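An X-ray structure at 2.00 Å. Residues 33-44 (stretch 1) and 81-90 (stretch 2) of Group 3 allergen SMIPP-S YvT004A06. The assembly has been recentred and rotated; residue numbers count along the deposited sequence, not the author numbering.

Stretch 1 33-44: ANFVITAAQCVD
Stretch 2 81-90: TMQNNYAVIE

Residues 35-38 and 87-90 are neighbouring antiparallel β-strands, their N-to-C directions 152° apart and their axes approaching to 4.6 Å. Backbone torsions are extended in both, from -127/135 at Phe35 to -140/-173 at Thr38, and from -139/147 at Ala87 to -96/132 at Glu90. The register pairs Phe35 with Glu90 (CA-CA 4.7 Å), Val36 with Ile89 (5.1 Å), Ile37 with Val88 (4.5 Å) and Thr38 with Ala87 (5.3 Å). Two of these pairs are hydrogen-bonded: Val36 N to Ile89 O is 2.8 Å and Ile89 N to Val36 O 2.7 Å; Thr38 N to Ala87 O is 2.9 Å and Ala87 N to Thr38 O 2.8 Å, all nearly linear. Between them lie CA-H...O contacts, such as Val88 CA to Val36 O (3.3 Å) and Ile37 CA to Ala87 O (3.4 Å). Beyond Thr38, Ala39 (-83/146) leads into a weakly bonded helical turn at about 40-43, where Val43 N and Asp44 N both bond to Ala40 O at 3.0 Å. In the other stretch, Asn84 takes a left-handed conformation (58/43) and Asn85 (-81/68) and Tyr86 (-142/153) lead into the strand.

Asn85, chi1 t and chi2 13°, ties the loop to this turn: its OD1 accepts from Gln41 N (3.0 Å), while its ND2 donates to Gln41 OE1 (2.9 Å). A carboxamide suits this buried place because it offers both acceptor and donor. Gln41, chi1 p, chi2 t and chi3 101°, leaves its backbone sideways, and its end comes nearer to meet Asn85; Met82 CE lies 3.3 Å from Gln41 OE1.

One face of the sheet carries Val36, Thr38, Ala87 and Ile89. Ile89 (m, t) sends CD1 to 3.7 Å from Thr38 CG2 and 4.4 Å from Val43 CG1. Val43 (m) points toward the second stretch, its CG2 3.6 Å from Ala87 CB, the small alanine leaving room for this close approach. Thr38 (t) turns its methyl to Ile89, its OG1 being hydrogen-bonded elsewhere in the structure.

The other face carries Phe35, Ile37, Val88 and Glu90. Phe35 (m, chi2 -81°) brings the end of its ring nearer the second strand, CD1 3.6 Å from Val88 CG1 and CE1 3.7 Å from Glu90 CB, so the extended glutamate (t, t) contributes aliphatic surface. Ile37 (t, t) places CG1 4.4 Å from Val88 CG2 and CD1 4.4 Å from Tyr86 CB; Tyr86 is p. Together the stretches bury 760 Å², both sides summed.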

# COMPACT_ATOMS: atom_id res chain seq x y z
N ALA A 33 8.00 -2.15 -15.18
CA ALA A 33 8.30 -0.83 -15.74
C ALA A 33 7.04 -0.07 -16.16
O ALA A 33 7.06 1.14 -16.34
CB ALA A 33 9.27 -0.95 -16.91
N ASN A 34 5.94 -0.80 -16.32
CA ASN A 34 4.68 -0.24 -16.79
C ASN A 34 3.54 -0.27 -15.77
O ASN A 34 2.52 0.39 -15.95
CB ASN A 34 4.25 -0.96 -18.08
CG ASN A 34 5.31 -0.90 -19.16
OD1 ASN A 34 5.55 0.16 -19.76
ND2 ASN A 34 5.97 -2.02 -19.40
N PHE A 35 3.73 -1.03 -14.68
CA PHE A 35 2.65 -1.25 -13.71
C PHE A 35 3.01 -0.93 -12.25
O PHE A 35 4.07 -1.33 -11.74
CB PHE A 35 2.12 -2.68 -13.82
CG PHE A 35 1.39 -2.96 -15.11
CD1 PHE A 35 0.06 -2.57 -15.27
CD2 PHE A 35 2.04 -3.60 -16.16
CE1 PHE A 35 -0.62 -2.82 -16.47
CE2 PHE A 35 1.37 -3.86 -17.36
CZ PHE A 35 0.04 -3.47 -17.52
N VAL A 36 2.10 -0.23 -11.58
CA VAL A 36 2.23 0.09 -10.17
C VAL A 36 0.98 -0.40 -9.43
O VAL A 36 -0.12 -0.34 -9.98
CB VAL A 36 2.43 1.61 -9.96
CG1 VAL A 36 2.06 2.05 -8.54
CG2 VAL A 36 3.87 2.01 -10.30
N ILE A 37 1.16 -0.91 -8.21
CA ILE A 37 0.03 -1.32 -7.38
C ILE A 37 -0.12 -0.40 -6.16
O ILE A 37 0.85 -0.08 -5.49
CB ILE A 37 0.10 -2.81 -6.96
CG1 ILE A 37 -1.16 -3.23 -6.19
CG2 ILE A 37 1.39 -3.12 -6.18
CD1 ILE A 37 -1.35 -4.74 -6.08
N THR A 38 -1.36 0.00 -5.90
CA THR A 38 -1.71 0.86 -4.76
C THR A 38 -3.04 0.36 -4.17
O THR A 38 -3.52 -0.71 -4.56
CB THR A 38 -1.75 2.37 -5.19
OG1 THR A 38 -1.88 3.21 -4.04
CG2 THR A 38 -2.90 2.66 -6.17
N ALA A 39 -3.60 1.10 -3.21
CA ALA A 39 -4.91 0.75 -2.66
C ALA A 39 -6.02 1.28 -3.56
O ALA A 39 -5.88 2.35 -4.14
CB ALA A 39 -5.07 1.32 -1.25
N ALA A 40 -7.12 0.54 -3.65
CA ALA A 40 -8.28 1.00 -4.42
C ALA A 40 -8.88 2.30 -3.90
O ALA A 40 -9.25 3.17 -4.69
CB ALA A 40 -9.34 -0.08 -4.48
N GLN A 41 -8.97 2.44 -2.57
CA GLN A 41 -9.49 3.65 -1.91
C GLN A 41 -8.82 4.94 -2.38
O GLN A 41 -9.35 6.03 -2.15
CB GLN A 41 -9.36 3.53 -0.38
CG GLN A 41 -7.92 3.68 0.14
CD GLN A 41 -7.81 3.42 1.63
OE1 GLN A 41 -7.40 2.34 2.05
NE2 GLN A 41 -8.20 4.41 2.45
N CYS A 42 -7.66 4.81 -3.00
CA CYS A 42 -6.87 5.95 -3.46
C CYS A 42 -7.37 6.52 -4.78
O CYS A 42 -7.31 7.72 -4.99
CB CYS A 42 -5.41 5.54 -3.63
SG CYS A 42 -4.64 4.92 -2.12
N VAL A 43 -7.84 5.64 -5.66
CA VAL A 43 -8.03 6.01 -7.06
C VAL A 43 -9.37 5.58 -7.67
O VAL A 43 -9.64 5.83 -8.85
CB VAL A 43 -6.86 5.49 -7.94
CG1 VAL A 43 -5.53 6.15 -7.53
CG2 VAL A 43 -6.77 3.96 -7.88
N ASP A 44 -10.21 4.93 -6.86
CA ASP A 44 -11.54 4.47 -7.28
C ASP A 44 -12.38 5.62 -7.85
O ASP A 44 -12.66 6.59 -7.15
CB ASP A 44 -12.27 3.82 -6.10
CG ASP A 44 -13.60 3.21 -6.50
OD1 ASP A 44 -13.74 2.77 -7.66
OD2 ASP A 44 -14.51 3.16 -5.65
N THR A 81 -16.98 -2.31 3.05
CA THR A 81 -16.21 -3.25 3.85
C THR A 81 -14.72 -3.09 3.55
O THR A 81 -13.89 -3.68 4.23
CB THR A 81 -16.60 -4.69 3.54
OG1 THR A 81 -16.55 -4.89 2.12
CG2 THR A 81 -18.01 -4.97 4.04
N MET A 82 -14.42 -2.31 2.52
CA MET A 82 -13.07 -2.12 2.00
C MET A 82 -12.46 -3.43 1.46
O MET A 82 -11.24 -3.60 1.41
CB MET A 82 -12.16 -1.43 3.02
CG MET A 82 -12.71 -0.05 3.44
SD MET A 82 -11.51 0.97 4.30
CE MET A 82 -10.42 1.41 2.96
N GLN A 83 -13.34 -4.34 1.04
CA GLN A 83 -12.93 -5.62 0.45
C GLN A 83 -12.24 -5.38 -0.87
O GLN A 83 -12.65 -4.50 -1.64
CB GLN A 83 -14.15 -6.50 0.19
CG GLN A 83 -14.52 -7.44 1.30
CD GLN A 83 -15.62 -8.40 0.89
OE1 GLN A 83 -16.34 -8.92 1.74
NE2 GLN A 83 -15.74 -8.66 -0.41
N ASN A 84 -11.21 -6.18 -1.15
CA ASN A 84 -10.49 -6.13 -2.42
C ASN A 84 -9.91 -4.74 -2.67
O ASN A 84 -9.97 -4.22 -3.78
CB ASN A 84 -11.42 -6.54 -3.58
CG ASN A 84 -12.29 -7.74 -3.24
OD1 ASN A 84 -11.82 -8.74 -2.68
ND2 ASN A 84 -13.58 -7.64 -3.56
N ASN A 85 -9.34 -4.17 -1.62
CA ASN A 85 -8.84 -2.80 -1.64
C ASN A 85 -7.45 -2.71 -2.30
O ASN A 85 -6.45 -2.44 -1.64
CB ASN A 85 -8.84 -2.25 -0.21
CG ASN A 85 -8.42 -0.79 -0.12
OD1 ASN A 85 -8.33 -0.07 -1.12
ND2 ASN A 85 -8.14 -0.35 1.11
N TYR A 86 -7.41 -2.95 -3.61
CA TYR A 86 -6.19 -2.74 -4.39
C TYR A 86 -6.53 -2.17 -5.77
O TYR A 86 -7.63 -2.37 -6.29
CB TYR A 86 -5.37 -4.02 -4.51
CG TYR A 86 -6.07 -5.11 -5.31
CD1 TYR A 86 -5.71 -5.36 -6.63
CD2 TYR A 86 -7.07 -5.89 -4.74
CE1 TYR A 86 -6.35 -6.36 -7.38
CE2 TYR A 86 -7.72 -6.88 -5.47
CZ TYR A 86 -7.35 -7.11 -6.79
OH TYR A 86 -7.98 -8.09 -7.52
N ALA A 87 -5.58 -1.43 -6.34
CA ALA A 87 -5.71 -0.99 -7.72
C ALA A 87 -4.38 -1.10 -8.43
O ALA A 87 -3.32 -0.93 -7.83
CB ALA A 87 -6.24 0.42 -7.80
N VAL A 88 -4.44 -1.39 -9.73
CA VAL A 88 -3.23 -1.42 -10.53
C VAL A 88 -3.26 -0.27 -11.51
O VAL A 88 -4.26 -0.06 -12.21
CB VAL A 88 -3.02 -2.78 -11.23
CG1 VAL A 88 -1.79 -2.72 -12.13
CG2 VAL A 88 -2.87 -3.89 -10.19
N ILE A 89 -2.17 0.47 -11.53
CA ILE A 89 -2.04 1.63 -12.39
C ILE A 89 -1.05 1.31 -13.49
O ILE A 89 0.07 0.85 -13.21
CB ILE A 89 -1.58 2.88 -11.59
CG1 ILE A 89 -2.59 3.20 -10.47
CG2 ILE A 89 -1.41 4.08 -12.52
CD1 ILE A 89 -2.08 4.20 -9.41
N GLU A 90 -1.46 1.51 -14.73
CA GLU A 90 -0.54 1.43 -15.86
C GLU A 90 -0.07 2.84 -16.19
O GLU A 90 -0.88 3.77 -16.28
CB GLU A 90 -1.20 0.77 -17.07
CG GLU A 90 -0.29 0.67 -18.29
CD GLU A 90 -0.92 -0.06 -19.47
OE1 GLU A 90 -2.07 -0.54 -19.36
OE2 GLU A 90 -0.24 -0.15 -20.51